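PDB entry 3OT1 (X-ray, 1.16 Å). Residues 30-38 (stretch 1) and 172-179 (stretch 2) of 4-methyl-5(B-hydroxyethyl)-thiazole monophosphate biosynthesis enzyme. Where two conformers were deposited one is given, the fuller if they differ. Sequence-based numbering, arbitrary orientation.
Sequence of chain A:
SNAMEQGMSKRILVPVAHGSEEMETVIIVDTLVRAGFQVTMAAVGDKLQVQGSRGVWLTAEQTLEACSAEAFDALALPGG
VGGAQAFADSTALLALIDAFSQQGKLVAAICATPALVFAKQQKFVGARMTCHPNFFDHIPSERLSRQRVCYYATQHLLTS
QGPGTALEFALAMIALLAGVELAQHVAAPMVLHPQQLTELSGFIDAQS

Stretch 1 (30-38) DTLVRAGFQ
Stretch 2 172-179: AMIALLAG

A helix and the turn that follows it can pack on a distant helix through apolar contacts, with no hydrogen bond between them, and this pair from a thiazole monophosphate biosynthesis enzyme is a compact example. Stretch 1 enters as the final stretch of a helix that begins earlier in the chain, with phi/psi near -60/-45 at Asp-30 and Thr-31, relaxing to -60/-30 at Arg-34. Ala-35 (-86/7) and Gly-36 (84/12) then turn the chain, and Phe-37 (-84/154) extends it into the strand conformation of Gln-38 (-96/114). The turn is tied by Gly-36 N to Val-33 O at 3.0 Å and by Phe-37 N to Leu-32 O at 3.1 Å. The backbone angles of Gly-36 explain its residue type: a CB there would be jammed against the preceding carbonyl oxygen. Stretch 2 is already helical at Ala-172, with phi/psi about -60/-45 through Leu-176 and -83/-32 at Leu-177, and with bonds such as Leu-177 N to Met-173 O at 2.9 Å and Ala-178 N to Ile-174 O at 2.8 Å. Ala-178 has phi/psi -135/-2, and Gly-179 (103/152) departs from helical phi/psi with angles that likewise call for glycine.

The helices run in broadly the same direction, their axes inclined by 37° (signed crossing angle -37°) and 10.2 Å apart at closest approach. The register is set by Leu-32 and Ile-174, whose CA atoms lie 7.0 Å apart. The contact buries 311 Å² summed over both sides. Thr-31, Leu-32, Ala-35, Phe-37, Met-173 and Ile-174 are buried, whereas Leu-177 is partly exposed and Ala-178 exposed.

Ile-174 is the centre of the contact. Its CA-to-CB bond points sideways, but with chi1 -65° (m) and chi2 159° (t) the end of the side chain comes nearer to stretch 1. Ile-174 CD1 meets Ala-35 CB at 3.5 Å and Thr-31 CG2 at 3.7 Å, while Ile-174 CG1 lies 3.8 Å from Leu-32 CD2 and 3.9 Å from Phe-37 CE2. The small methyl of Ala-35 points toward stretch 2 and suits this close approach. Thr-31 (chi1 -57°, m) offers its methyl to the interface, while its OG1 is hydrogen-bonded elsewhere in the structure. Leu-32, in the mt rotamer (-67°, 167°), also starts sideways and reaches nearer; Leu-32 CD1 lies 4.1 Å from CE of Met-173, a selenomethionine with chi angles -74°, -174° and 63° (m, t, p).

Beyond the turn, Phe-37 (chi1 -61°, m; chi2 -9°) has its CA-to-CB bond pointing toward stretch 2, and its broad ring packs on Ile-174, Leu-177 and Ala-178. Phe-37 CZ lies 3.7 Å from Ala-178 CB, which sits at the ring edge, near its plane. Phe-37 CE2 is 4.0 Å from Leu-177 CD1, an oblique approach made from the mt rotamer (-70°, 168°).

Charge is kept out of this apolar seam. Arg-34 (m, t, t; chi4 -111°) leads away from stretch 2 and forms a salt bridge one turn back, Arg-34 NE to OD1 of Asp-30 (chi1 -177°, t; chi2 -34°) at 2.8 Å.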

# COMPACT_ATOMS: atom_id res chain seq x y z
N ASP A 30 -6.69 4.32 1.84
CA ASP A 30 -6.55 5.18 0.65
C ASP A 30 -7.62 4.81 -0.38
O ASP A 30 -8.34 5.66 -0.89
CB ASP A 30 -5.12 5.03 0.12
CG ASP A 30 -4.77 5.89 -1.05
OD1 ASP A 30 -5.59 6.17 -1.92
OD2 ASP A 30 -3.56 6.26 -1.07
N THR A 31 -7.74 3.53 -0.69
CA THR A 31 -8.69 3.09 -1.70
C THR A 31 -10.11 3.45 -1.32
O THR A 31 -10.89 3.92 -2.16
CB THR A 31 -8.53 1.58 -1.99
OG1 THR A 31 -7.18 1.33 -2.40
CG2 THR A 31 -9.45 1.11 -3.10
N LEU A 32 -10.47 3.25 -0.06
CA LEU A 32 -11.82 3.61 0.36
C LEU A 32 -12.05 5.12 0.34
O LEU A 32 -13.15 5.54 -0.01
CB LEU A 32 -12.10 3.02 1.74
CG LEU A 32 -12.17 1.50 1.82
CD1 LEU A 32 -12.14 1.01 3.26
CD2 LEU A 32 -13.41 1.02 1.09
N VAL A 33 -11.04 5.91 0.69
CA VAL A 33 -11.17 7.35 0.60
C VAL A 33 -11.37 7.80 -0.87
O VAL A 33 -12.15 8.71 -1.16
CB VAL A 33 -9.97 8.05 1.29
CG1 VAL A 33 -9.96 9.52 0.96
CG2 VAL A 33 -10.04 7.82 2.80
N ARG A 34 -10.70 7.14 -1.80
CA ARG A 34 -10.87 7.41 -3.20
C ARG A 34 -12.30 7.19 -3.67
O ARG A 34 -12.76 7.79 -4.65
CB ARG A 34 -9.92 6.56 -4.07
CG ARG A 34 -8.46 7.01 -3.99
CD ARG A 34 -7.55 5.98 -4.61
NE ARG A 34 -6.16 6.42 -4.69
CZ ARG A 34 -5.48 6.72 -5.79
NH1 ARG A 34 -6.03 6.62 -6.99
NH2 ARG A 34 -4.22 7.10 -5.65
N ALA A 35 -12.98 6.26 -3.00
CA ALA A 35 -14.37 5.91 -3.29
C ALA A 35 -15.36 6.80 -2.57
O ALA A 35 -16.57 6.55 -2.65
CB ALA A 35 -14.62 4.45 -2.93
N GLY A 36 -14.90 7.85 -1.89
CA GLY A 36 -15.79 8.80 -1.24
C GLY A 36 -16.24 8.36 0.14
O GLY A 36 -17.16 8.96 0.70
N PHE A 37 -15.62 7.33 0.71
CA PHE A 37 -16.02 6.86 2.01
C PHE A 37 -15.31 7.71 3.10
O PHE A 37 -14.24 8.31 2.88
CB PHE A 37 -15.72 5.35 2.15
CG PHE A 37 -16.46 4.42 1.14
CD1 PHE A 37 -17.46 4.86 0.29
CD2 PHE A 37 -16.15 3.07 1.12
CE1 PHE A 37 -18.12 3.97 -0.58
CE2 PHE A 37 -16.80 2.17 0.27
CZ PHE A 37 -17.79 2.62 -0.57
N GLN A 38 -15.95 7.78 4.26
CA GLN A 38 -15.35 8.39 5.44
C GLN A 38 -14.72 7.29 6.27
O GLN A 38 -15.42 6.44 6.81
CB GLN A 38 -16.42 9.12 6.25
CG GLN A 38 -17.00 10.37 5.56
CD GLN A 38 -16.00 11.52 5.43
OE1 GLN A 38 -15.71 11.99 4.32
NE2 GLN A 38 -15.45 11.95 6.56
N ALA A 172 -13.07 -4.74 -3.87
CA ALA A 172 -14.23 -5.62 -3.65
C ALA A 172 -15.12 -5.06 -2.55
O ALA A 172 -16.35 -5.13 -2.65
CB ALA A 172 -13.76 -7.02 -3.28
N MSE A 173 -14.52 -4.50 -1.50
CA MSE A 173 -15.31 -3.84 -0.46
C MSE A 173 -16.16 -2.72 -1.04
O MSE A 173 -17.34 -2.61 -0.73
CB MSE A 173 -14.42 -3.23 0.62
CG MSE A 173 -13.76 -4.16 1.60
SE MSE A 173 -12.83 -3.22 2.99
CE MSE A 173 -14.22 -2.57 3.51
N ILE A 174 -15.57 -1.90 -1.88
CA ILE A 174 -16.33 -0.84 -2.55
C ILE A 174 -17.46 -1.41 -3.38
O ILE A 174 -18.60 -0.90 -3.33
CB ILE A 174 -15.42 0.05 -3.41
CG1 ILE A 174 -14.40 0.81 -2.55
CG2 ILE A 174 -16.25 1.06 -4.22
CD1 ILE A 174 -13.18 1.29 -3.35
N ALA A 175 -17.17 -2.45 -4.15
CA ALA A 175 -18.20 -3.06 -4.99
C ALA A 175 -19.38 -3.53 -4.13
O ALA A 175 -20.55 -3.31 -4.50
CB ALA A 175 -17.62 -4.19 -5.81
N LEU A 176 -19.10 -4.16 -2.99
CA LEU A 176 -20.15 -4.66 -2.10
C LEU A 176 -20.94 -3.55 -1.46
O LEU A 176 -22.16 -3.63 -1.33
CB LEU A 176 -19.55 -5.55 -1.01
CG LEU A 176 -19.04 -6.90 -1.50
CD1 LEU A 176 -18.14 -7.54 -0.48
CD2 LEU A 176 -20.19 -7.84 -1.87
N LEU A 177 -20.26 -2.50 -1.03
CA LEU A 177 -20.90 -1.42 -0.25
C LEU A 177 -21.61 -0.40 -1.13
O LEU A 177 -22.60 0.19 -0.72
CB LEU A 177 -19.88 -0.72 0.63
CG LEU A 177 -19.34 -1.55 1.80
CD1 LEU A 177 -18.14 -0.89 2.43
CD2 LEU A 177 -20.45 -1.79 2.81
N ALA A 178 -21.10 -0.15 -2.32
CA ALA A 178 -21.52 0.99 -3.14
C ALA A 178 -21.75 0.64 -4.59
O ALA A 178 -22.14 1.52 -5.35
CB ALA A 178 -20.53 2.14 -3.04
N GLY A 179 -21.52 -0.60 -4.98
CA GLY A 179 -21.80 -1.06 -6.33
C GLY A 179 -20.56 -1.17 -7.18
O GLY A 179 -19.58 -0.46 -6.99